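ABC transporter substrate binding protein (Ribose) (Agrobacterium vitis S4, PDB 4WT7) probably binds a sugar or sugar alcohol for an ABC transporter, and is seen here holding D-allitol between its two lobes. Local coordinates at residues I85-L99 against R108-G122. Residues are numbered along the deposited sequence; the frame is centred on the assembly and turned at random.
Sequences IAQKPDAIVQLLGTL and RARDAGIPVLTIDVG. With X9X (D-allitol), chain C.
The carboxylate of D120 and the side chain of L96 lie side by side, pointing the same way, with CD2 of the leucine 3.4 Å from D120 CB. Allitol OAB, out of the carboxylate plane, is modelled as donating a hydrogen bond to D120 OD2, though at 2.4 Å the distance is doubtfully short; OD1 is held by T131. CD1, the other branch of L96, touches the ligand at OAE, and the leucine thus lines the pocket. A second flat group, the amide of Q94, has CG anti to its backbone N (chi1 171°) and a bend at chi2; these bring NE2 to L96 O, 2.9 Å away and in the amide plane, though NE2 stands above the carbonyl plane of L96. A glutamine suits this buried place because one amide can donate to L96 O through NE2 and use OE1 for S38.

Strands 91-95 and 116-119 run parallel, joined through helix 99-111 as a beta-alpha-beta crossover. Five backbone bonds, from I92 N to P115 O through to L96 N to I119 O (2.9 Å), pair their edges. I92, Q94, V116 and T118 share one face; V93, L95, L117 and I119 share the other, where L95 CD1 presses tightly on I119 CG2 (3.4 Å). Branched aliphatic residues suit this second face, packed against helices 45-60 and 275-290.

At the opposite end I114 packs between I85, K88, P89 and I92, its CG2 against I92 CG1 (3.8 Å) and its CD1 against I85 O. G113, with positive phi, closes helix 99-111 in a Schellman motif, and K88 NZ bonds A112 O (3.0 Å), a positive charge probably favourable at this helix C-terminus. Apolar packing and backbone pairing therefore fix the strands, consistent with presenting L96 and D120 to allitol at their C-terminal ends, where periplasmic binding proteins of this family hold the ligand between two lobes.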
ATOM      1  N   ILE A  85      19.580 -14.137  -5.142  1.00  9.88           N
ATOM      2  CA  ILE A  85      20.518 -13.868  -6.239  1.00  9.87           C
ATOM      3  C   ILE A  85      21.506 -15.014  -6.417  1.00 10.15           C
ATOM      4  O   ILE A  85      21.744 -15.472  -7.559  1.00 10.22           O
ATOM      5  CB  ILE A  85      21.262 -12.531  -6.071  1.00  9.73           C
ATOM      6  CG1 ILE A  85      20.266 -11.375  -6.253  1.00  9.47           C
ATOM      7  CG2 ILE A  85      22.355 -12.420  -7.151  1.00  9.78           C
ATOM      8  CD1 ILE A  85      20.747 -10.027  -5.816  1.00  9.34           C
ATOM      9  N   ALA A  86      22.052 -15.501  -5.302  1.00 12.01           N
ATOM     10  CA  ALA A  86      22.995 -16.621  -5.320  1.00 12.99           C
ATOM     11  C   ALA A  86      22.313 -17.858  -5.897  1.00 11.33           C
ATOM     12  O   ALA A  86      22.969 -18.802  -6.362  1.00 11.99           O
ATOM     13  CB  ALA A  86      23.492 -16.926  -3.884  1.00 11.31           C
ATOM     14  N   GLN A  87      20.993 -17.875  -5.805  1.00 10.81           N
ATOM     15  CA  GLN A  87      20.253 -19.026  -6.293  1.00 12.49           C
ATOM     16  C   GLN A  87      20.027 -18.984  -7.798  1.00 10.88           C
ATOM     17  O   GLN A  87      19.670 -19.988  -8.382  1.00 13.28           O
ATOM     18  CB  GLN A  87      18.914 -19.189  -5.553  1.00 13.08           C
ATOM     19  CG  GLN A  87      18.985 -19.609  -4.095  1.00 11.04           C
ATOM     20  CD  GLN A  87      20.066 -20.610  -3.803  1.00 11.38           C
ATOM     21  OE1 GLN A  87      21.027 -20.317  -3.097  1.00 14.65           O
ATOM     22  NE2 GLN A  87      19.928 -21.797  -4.327  1.00 12.67           N
ATOM     23  N   LYS A  88      20.245 -17.837  -8.435  1.00 16.21           N
ATOM     24  CA  LYS A  88      19.990 -17.682  -9.876  1.00 14.84           C
ATOM     25  C   LYS A  88      18.703 -18.348 -10.379  1.00 14.93           C
ATOM     26  O   LYS A  88      18.724 -19.183 -11.275  1.00 16.69           O
ATOM     27  CB  LYS A  88      21.190 -18.161 -10.703  1.00 14.93           C
ATOM     28  CG  LYS A  88      22.333 -17.181 -10.694  1.00 16.63           C
ATOM     29  CD  LYS A  88      22.127 -16.058 -11.759  1.00 16.96           C
ATOM     30  CE  LYS A  88      21.976 -16.633 -13.192  1.00 18.37           C
ATOM     31  NZ  LYS A  88      21.496 -15.600 -14.193  1.00 18.48           N
ATOM     32  N   PRO A  89      17.577 -17.964  -9.791  1.00 10.28           N
ATOM     33  CA  PRO A  89      16.256 -18.340 -10.273  1.00 10.24           C
ATOM     34  C   PRO A  89      16.001 -17.709 -11.619  1.00 10.11           C
ATOM     35  O   PRO A  89      16.768 -16.848 -12.028  1.00 10.01           O
ATOM     36  CB  PRO A  89      15.332 -17.706  -9.245  1.00 10.05           C
ATOM     37  CG  PRO A  89      16.104 -16.445  -8.813  1.00  9.89           C
ATOM     38  CD  PRO A  89      17.511 -16.939  -8.739  1.00 10.09           C
ATOM     39  N   ASP A  90      14.911 -18.112 -12.269  1.00 10.12           N
ATOM     40  CA  ASP A  90      14.542 -17.565 -13.566  1.00 10.02           C
ATOM     41  C   ASP A  90      13.995 -16.142 -13.512  1.00  9.73           C
ATOM     42  O   ASP A  90      14.011 -15.423 -14.514  1.00  9.64           O
ATOM     43  CB  ASP A  90      13.602 -18.531 -14.244  1.00 10.17           C
ATOM     44  CG  ASP A  90      14.260 -19.871 -14.459  1.00 11.55           C
ATOM     45  OD1 ASP A  90      15.194 -19.928 -15.296  1.00 10.61           O
ATOM     46  OD2 ASP A  90      13.895 -20.838 -13.760  1.00 10.64           O
ATOM     47  N   ALA A  91      13.521 -15.726 -12.334  1.00  9.60           N
ATOM     48  CA  ALA A  91      13.131 -14.344 -12.114  1.00  9.35           C
ATOM     49  C   ALA A  91      13.022 -14.098 -10.596  1.00  9.29           C
ATOM     50  O   ALA A  91      12.942 -15.057  -9.800  1.00  9.43           O
ATOM     51  CB  ALA A  91      11.805 -14.037 -12.822  1.00  9.24           C
ATOM     52  N   ILE A  92      13.070 -12.829 -10.191  1.00  9.10           N
ATOM     53  CA  ILE A  92      12.761 -12.467  -8.817  1.00  9.05           C
ATOM     54  C   ILE A  92      11.644 -11.424  -8.811  1.00  8.85           C
ATOM     55  O   ILE A  92      11.675 -10.484  -9.615  1.00  8.73           O
ATOM     56  CB  ILE A  92      14.002 -11.886  -8.132  1.00  9.05           C
ATOM     57  CG1 ILE A  92      15.063 -12.969  -7.984  1.00  9.27           C
ATOM     58  CG2 ILE A  92      13.652 -11.275  -6.790  1.00  8.98           C
ATOM     59  CD1 ILE A  92      16.425 -12.469  -7.483  1.00  9.29           C
ATOM     60  N   VAL A  93      10.651 -11.573  -7.925  1.00  8.84           N
ATOM     61  CA  VAL A  93       9.620 -10.541  -7.787  1.00  8.68           C
ATOM     62  C   VAL A  93       9.722  -9.979  -6.385  1.00  8.77           C
ATOM     63  O   VAL A  93       9.693 -10.728  -5.402  1.00 10.35           O
ATOM     64  CB  VAL A  93       8.140 -11.061  -7.979  1.00 10.64           C
ATOM     65  CG1 VAL A  93       7.197  -9.875  -8.146  1.00  9.50           C
ATOM     66  CG2 VAL A  93       8.023 -11.970  -9.160  1.00  9.90           C
ATOM     67  N   GLN A  94       9.840  -8.667  -6.289  1.00  8.54           N
ATOM     68  CA  GLN A  94       9.959  -8.009  -4.993  1.00  8.54           C
ATOM     69  C   GLN A  94       8.710  -7.223  -4.679  1.00  8.45           C
ATOM     70  O   GLN A  94       8.265  -6.372  -5.452  1.00  8.33           O
ATOM     71  CB  GLN A  94      11.188  -7.090  -4.963  1.00  8.50           C
ATOM     72  CG  GLN A  94      11.276  -6.189  -3.745  1.00  8.50           C
ATOM     73  CD  GLN A  94      11.369  -6.995  -2.475  1.00  8.65           C
ATOM     74  OE1 GLN A  94      12.011  -8.058  -2.442  1.00  8.78           O
ATOM     75  NE2 GLN A  94      10.750  -6.503  -1.416  1.00  8.67           N
ATOM     76  N   LEU A  95       8.158  -7.512  -3.519  1.00  8.52           N
ATOM     77  CA  LEU A  95       6.920  -6.893  -3.069  1.00  8.48           C
ATOM     78  C   LEU A  95       7.200  -5.873  -1.943  1.00  8.49           C
ATOM     79  O   LEU A  95       7.615  -6.236  -0.840  1.00  8.62           O
ATOM     80  CB  LEU A  95       5.934  -7.975  -2.589  1.00  8.58           C
ATOM     81  CG  LEU A  95       4.699  -7.504  -1.825  1.00  8.58           C
ATOM     82  CD1 LEU A  95       3.816  -6.636  -2.696  1.00  8.45           C
ATOM     83  CD2 LEU A  95       3.920  -8.689  -1.304  1.00  8.71           C
ATOM     84  N   LEU A  96       6.931  -4.608  -2.244  1.00  8.39           N
ATOM     85  CA  LEU A  96       7.044  -3.522  -1.284  1.00  8.41           C
ATOM     86  C   LEU A  96       8.476  -3.361  -0.796  1.00  8.47           C
ATOM     87  O   LEU A  96       9.429  -3.952  -1.342  1.00  8.47           O
ATOM     88  CB  LEU A  96       6.027  -3.699  -0.130  1.00  8.51           C
ATOM     89  CG  LEU A  96       4.589  -3.369  -0.558  1.00  8.45           C
ATOM     90  CD1 LEU A  96       3.476  -3.872   0.415  1.00  8.56           C
ATOM     91  CD2 LEU A  96       4.475  -1.881  -0.801  1.00  8.38           C
ATOM     92  N   GLY A  97       8.631  -2.527   0.210  1.00 10.69           N
ATOM     93  CA  GLY A  97       9.937  -2.195   0.706  1.00  9.03           C
ATOM     94  C   GLY A  97      10.265  -0.764   0.349  1.00 12.42           C
ATOM     95  O   GLY A  97       9.686  -0.176  -0.598  1.00 12.14           O
ATOM     96  N   THR A  98      11.197  -0.196   1.117  1.00  8.60           N
ATOM     97  CA  THR A  98      11.678   1.134   0.882  1.00  8.56           C
ATOM     98  C   THR A  98      12.651   1.097  -0.290  1.00  8.57           C
ATOM     99  O   THR A  98      13.626   0.349  -0.233  1.00  8.93           O
ATOM    100  CB  THR A  98      12.470   1.630   2.088  1.00  9.33           C
ATOM    101  OG1 THR A  98      11.623   1.627   3.241  1.00 11.61           O
ATOM    102  CG2 THR A  98      12.970   3.005   1.824  1.00  8.68           C
ATOM    103  N   LEU A  99      12.398   1.927  -1.298  1.00  8.37           N
ATOM    104  CA  LEU A  99      13.118   1.869  -2.553  1.00  8.28           C
ATOM    105  C   LEU A  99      14.621   1.976  -2.361  1.00  9.62           C
ATOM    106  O   LEU A  99      15.355   1.166  -2.908  1.00  8.34           O
ATOM    107  CB  LEU A  99      12.613   2.945  -3.513  1.00  8.18           C
ATOM    108  CG  LEU A  99      13.344   2.959  -4.851  1.00  8.29           C
ATOM    109  CD1 LEU A  99      13.137   1.644  -5.613  1.00  9.62           C
ATOM    110  CD2 LEU A  99      12.898   4.127  -5.709  1.00 11.42           C
ATOM    111  N   ARG A 108      21.745  -5.459  -8.509  1.00 12.73           N
ATOM    112  CA  ARG A 108      22.653  -6.577  -8.466  1.00 14.40           C
ATOM    113  C   ARG A 108      22.024  -7.790  -9.140  1.00 14.53           C
ATOM    114  O   ARG A 108      22.670  -8.507  -9.872  1.00 15.26           O
ATOM    115  CB  ARG A 108      23.003  -6.868  -6.993  1.00 17.87           C
ATOM    116  CG  ARG A 108      23.901  -8.042  -6.768  1.00 17.93           C
ATOM    117  CD  ARG A 108      25.309  -7.818  -7.348  1.00 20.76           C
ATOM    118  NE  ARG A 108      26.087  -6.817  -6.601  1.00 20.64           N
ATOM    119  CZ  ARG A 108      26.793  -7.083  -5.498  1.00 20.03           C
ATOM    120  NH1 ARG A 108      26.843  -8.315  -4.995  1.00 19.67           N
ATOM    121  NH2 ARG A 108      27.468  -6.117  -4.904  1.00 23.94           N
ATOM    122  N   ALA A 109      20.738  -8.006  -8.913  1.00  8.99           N
ATOM    123  CA  ALA A 109      20.054  -9.166  -9.492  1.00  9.07           C
ATOM    124  C   ALA A 109      20.064  -9.060 -11.045  1.00  9.04           C
ATOM    125  O   ALA A 109      20.471  -9.980 -11.763  1.00  9.20           O
ATOM    126  CB  ALA A 109      18.638  -9.228  -8.963  1.00  8.98           C
ATOM    127  N   ARG A 110      19.634  -7.919 -11.553  1.00  8.87           N
ATOM    128  CA  ARG A 110      19.677  -7.662 -12.997  1.00  8.86           C
ATOM    129  C   ARG A 110      21.103  -7.862 -13.577  1.00 12.17           C
ATOM    130  O   ARG A 110      21.284  -8.455 -14.649  1.00  9.12           O
ATOM    131  CB  ARG A 110      19.212  -6.229 -13.277  1.00  8.68           C
ATOM    132  CG  ARG A 110      17.801  -5.952 -12.869  1.00  9.29           C
ATOM    133  CD  ARG A 110      16.823  -6.791 -13.673  1.00  8.60           C
ATOM    134  NE  ARG A 110      17.062  -6.683 -15.094  1.00  8.64           N
ATOM    135  CZ  ARG A 110      16.645  -5.683 -15.867  1.00  8.55           C
ATOM    136  NH1 ARG A 110      16.926  -5.686 -17.161  1.00  8.63           N
ATOM    137  NH2 ARG A 110      15.944  -4.677 -15.365  1.00  8.76           N
ATOM    138  N   ASP A 111      22.093  -7.329 -12.862  1.00 10.72           N
ATOM    139  CA  ASP A 111      23.483  -7.375 -13.289  1.00  9.54           C
ATOM    140  C   ASP A 111      23.922  -8.841 -13.310  1.00 12.11           C
ATOM    141  O   ASP A 111      24.758  -9.236 -14.104  1.00 10.60           O
ATOM    142  CB  ASP A 111      24.378  -6.563 -12.338  1.00 10.55           C
ATOM    143  CG  ASP A 111      24.235  -5.038 -12.517  1.00 12.55           C
ATOM    144  OD1 ASP A 111      23.631  -4.580 -13.515  1.00 11.39           O
ATOM    145  OD2 ASP A 111      24.743  -4.282 -11.643  1.00 11.13           O
ATOM    146  N   ALA A 112      23.317  -9.649 -12.441  1.00  9.40           N
ATOM    147  CA  ALA A 112      23.603 -11.072 -12.386  1.00  9.63           C
ATOM    148  C   ALA A 112      22.844 -11.896 -13.425  1.00  9.71           C
ATOM    149  O   ALA A 112      22.956 -13.118 -13.462  1.00  9.92           O
ATOM    150  CB  ALA A 112      23.304 -11.599 -10.992  1.00  9.67           C
ATOM    151  N   GLY A 113      22.066 -11.231 -14.258  1.00  9.77           N
ATOM    152  CA  GLY A 113      21.384 -11.912 -15.340  1.00 10.74           C
ATOM    153  C   GLY A 113      19.955 -12.282 -14.994  1.00 10.88           C
ATOM    154  O   GLY A 113      19.315 -12.990 -15.746  1.00 11.25           O
ATOM    155  N   ILE A 114      19.452 -11.798 -13.863  1.00  9.42           N
ATOM    156  CA  ILE A 114      18.144 -12.224 -13.366  1.00  9.37           C
ATOM    157  C   ILE A 114      17.104 -11.148 -13.591  1.00  9.15           C
ATOM    158  O   ILE A 114      17.208 -10.052 -13.040  1.00  8.99           O
ATOM    159  CB  ILE A 114      18.199 -12.537 -11.837  1.00  9.39           C
ATOM    160  CG1 ILE A 114      19.290 -13.568 -11.544  1.00  9.64           C
ATOM    161  CG2 ILE A 114      16.869 -13.078 -11.310  1.00  9.38           C
ATOM    162  CD1 ILE A 114      19.682 -13.582 -10.083  1.00  9.67           C
ATOM    163  N   PRO A 115      16.073 -11.471 -14.387  1.00  9.68           N
ATOM    164  CA  PRO A 115      14.910 -10.620 -14.572  1.00 10.02           C
ATOM    165  C   PRO A 115      14.256 -10.277 -13.209  1.00 11.43           C
ATOM    166  O   PRO A 115      13.992 -11.178 -12.384  1.00 10.35           O
ATOM    167  CB  PRO A 115      13.959 -11.500 -15.382  1.00  9.60           C
ATOM    168  CG  PRO A 115      14.801 -12.465 -16.041  1.00 11.08           C
ATOM    169  CD  PRO A 115      15.939 -12.738 -15.119  1.00  9.89           C
ATOM    170  N   VAL A 116      13.988  -8.987 -13.007  1.00  8.68           N
ATOM    171  CA  VAL A 116      13.349  -8.502 -11.800  1.00  8.58           C
ATOM    172  C   VAL A 116      12.030  -7.863 -12.151  1.00  8.46           C
ATOM    173  O   VAL A 116      11.965  -7.044 -13.061  1.00  8.39           O
ATOM    174  CB  VAL A 116      14.251  -7.449 -11.122  1.00  8.50           C
ATOM    175  CG1 VAL A 116      13.485  -6.692 -10.028  1.00  8.40           C
ATOM    176  CG2 VAL A 116      15.480  -8.128 -10.591  1.00  8.64           C
ATOM    177  N   LEU A 117      10.965  -8.289 -11.471  1.00  8.46           N
ATOM    178  CA  LEU A 117       9.698  -7.572 -11.479  1.00  8.35           C
ATOM    179  C   LEU A 117       9.344  -7.132 -10.067  1.00  8.30           C
ATOM    180  O   LEU A 117       9.867  -7.657  -9.091  1.00  8.37           O
ATOM    181  CB  LEU A 117       8.555  -8.444 -12.033  1.00  8.56           C
ATOM    182  CG  LEU A 117       8.594  -8.662 -13.547  1.00  8.46           C
ATOM    183  CD1 LEU A 117       9.746  -9.642 -13.919  1.00  8.61           C
ATOM    184  CD2 LEU A 117       7.241  -9.149 -14.074  1.00  8.49           C
ATOM    185  N   THR A 118       8.459  -6.158  -9.945  1.00  8.19           N
ATOM    186  CA  THR A 118       8.059  -5.718  -8.618  1.00  8.17           C
ATOM    187  C   THR A 118       6.546  -5.555  -8.450  1.00  8.14           C
ATOM    188  O   THR A 118       5.787  -5.517  -9.410  1.00  8.58           O
ATOM    189  CB  THR A 118       8.733  -4.392  -8.263  1.00  8.10           C
ATOM    190  OG1 THR A 118       8.467  -3.449  -9.299  1.00  8.02           O
ATOM    191  CG2 THR A 118      10.246  -4.541  -8.112  1.00  8.15           C
ATOM    192  N   ILE A 119       6.138  -5.464  -7.196  1.00  8.16           N
ATOM    193  CA  ILE A 119       4.815  -4.982  -6.808  1.00  8.13           C
ATOM    194  C   ILE A 119       5.014  -3.804  -5.853  1.00  8.11           C
ATOM    195  O   ILE A 119       5.689  -3.925  -4.827  1.00  8.17           O
ATOM    196  CB  ILE A 119       3.975  -6.096  -6.162  1.00  8.22           C
ATOM    197  CG1 ILE A 119       3.811  -7.242  -7.169  1.00  8.27           C
ATOM    198  CG2 ILE A 119       2.608  -5.543  -5.685  1.00  8.21           C
ATOM    199  CD1 ILE A 119       3.404  -8.531  -6.577  1.00  8.39           C
ATOM    200  N   ASP A 120       4.444  -2.668  -6.225  1.00  8.04           N
ATOM    201  CA  ASP A 120       4.565  -1.437  -5.457  1.00  8.04           C
ATOM    202  C   ASP A 120       6.018  -1.019  -5.243  1.00  8.04           C
ATOM    203  O   ASP A 120       6.400  -0.613  -4.148  1.00  8.09           O
ATOM    204  CB  ASP A 120       3.860  -1.563  -4.100  1.00  8.12           C
ATOM    205  CG  ASP A 120       2.385  -1.395  -4.201  1.00  8.40           C
ATOM    206  OD1 ASP A 120       1.908  -0.920  -5.249  1.00  8.06           O
ATOM    207  OD2 ASP A 120       1.700  -1.719  -3.195  1.00  8.49           O
ATOM    208  N   VAL A 121       6.852  -1.139  -6.286  1.00  7.99           N
ATOM    209  CA  VAL A 121       8.212  -0.610  -6.198  1.00  7.99           C
ATOM    210  C   VAL A 121       8.597  -0.009  -7.553  1.00  7.92           C
ATOM    211  O   VAL A 121       8.771  -0.746  -8.522  1.00  7.92           O
ATOM    212  CB  VAL A 121       9.277  -1.685  -5.850  1.00  8.06           C
ATOM    213  CG1 VAL A 121      10.663  -1.007  -5.731  1.00  8.06           C
ATOM    214  CG2 VAL A 121       8.946  -2.480  -4.554  1.00  8.15           C
ATOM    215  N   GLY A 122       8.742   1.314  -7.616  1.00  8.65           N
ATOM    216  CA  GLY A 122       9.028   1.996  -8.865  1.00  8.43           C
ATOM    217  C   GLY A 122      10.523   2.083  -9.089  1.00  9.25           C
ATOM    218  O   GLY A 122      11.143   3.139  -9.014  1.00  9.60           O
TER
HETATM  219  OAA X9X C 401       4.299   0.295   2.809  1.00 12.22           O
HETATM  220  CAG X9X C 401       3.164   0.261   3.598  1.00  5.73           C
HETATM  221  CAI X9X C 401       1.848  -0.000   2.942  1.00  5.41           C
HETATM  222  OAC X9X C 401       1.415   1.097   2.174  1.00  9.79           O
HETATM  223  CAK X9X C 401       1.859  -1.305   2.199  1.00  1.73           C
HETATM  224  OAE X9X C 401       2.291  -2.242   3.108  1.00 10.31           O
HETATM  225  CAL X9X C 401       0.451  -1.732   1.781  1.00 12.27           C
HETATM  226  OAF X9X C 401      -0.403  -1.795   2.871  1.00  9.48           O
HETATM  227  CAJ X9X C 401      -0.183  -0.977   0.630  1.00  8.59           C
HETATM  228  OAD X9X C 401      -0.767   0.225   0.997  1.00 10.55           O
HETATM  229  CAH X9X C 401       0.695  -0.778  -0.589  1.00  7.04           C
HETATM  230  OAB X9X C 401       0.010  -0.699  -1.820  1.00 10.03           O
HETATM  231  O   HOH W   1       8.501   0.811  -2.853  1.00  1.50           O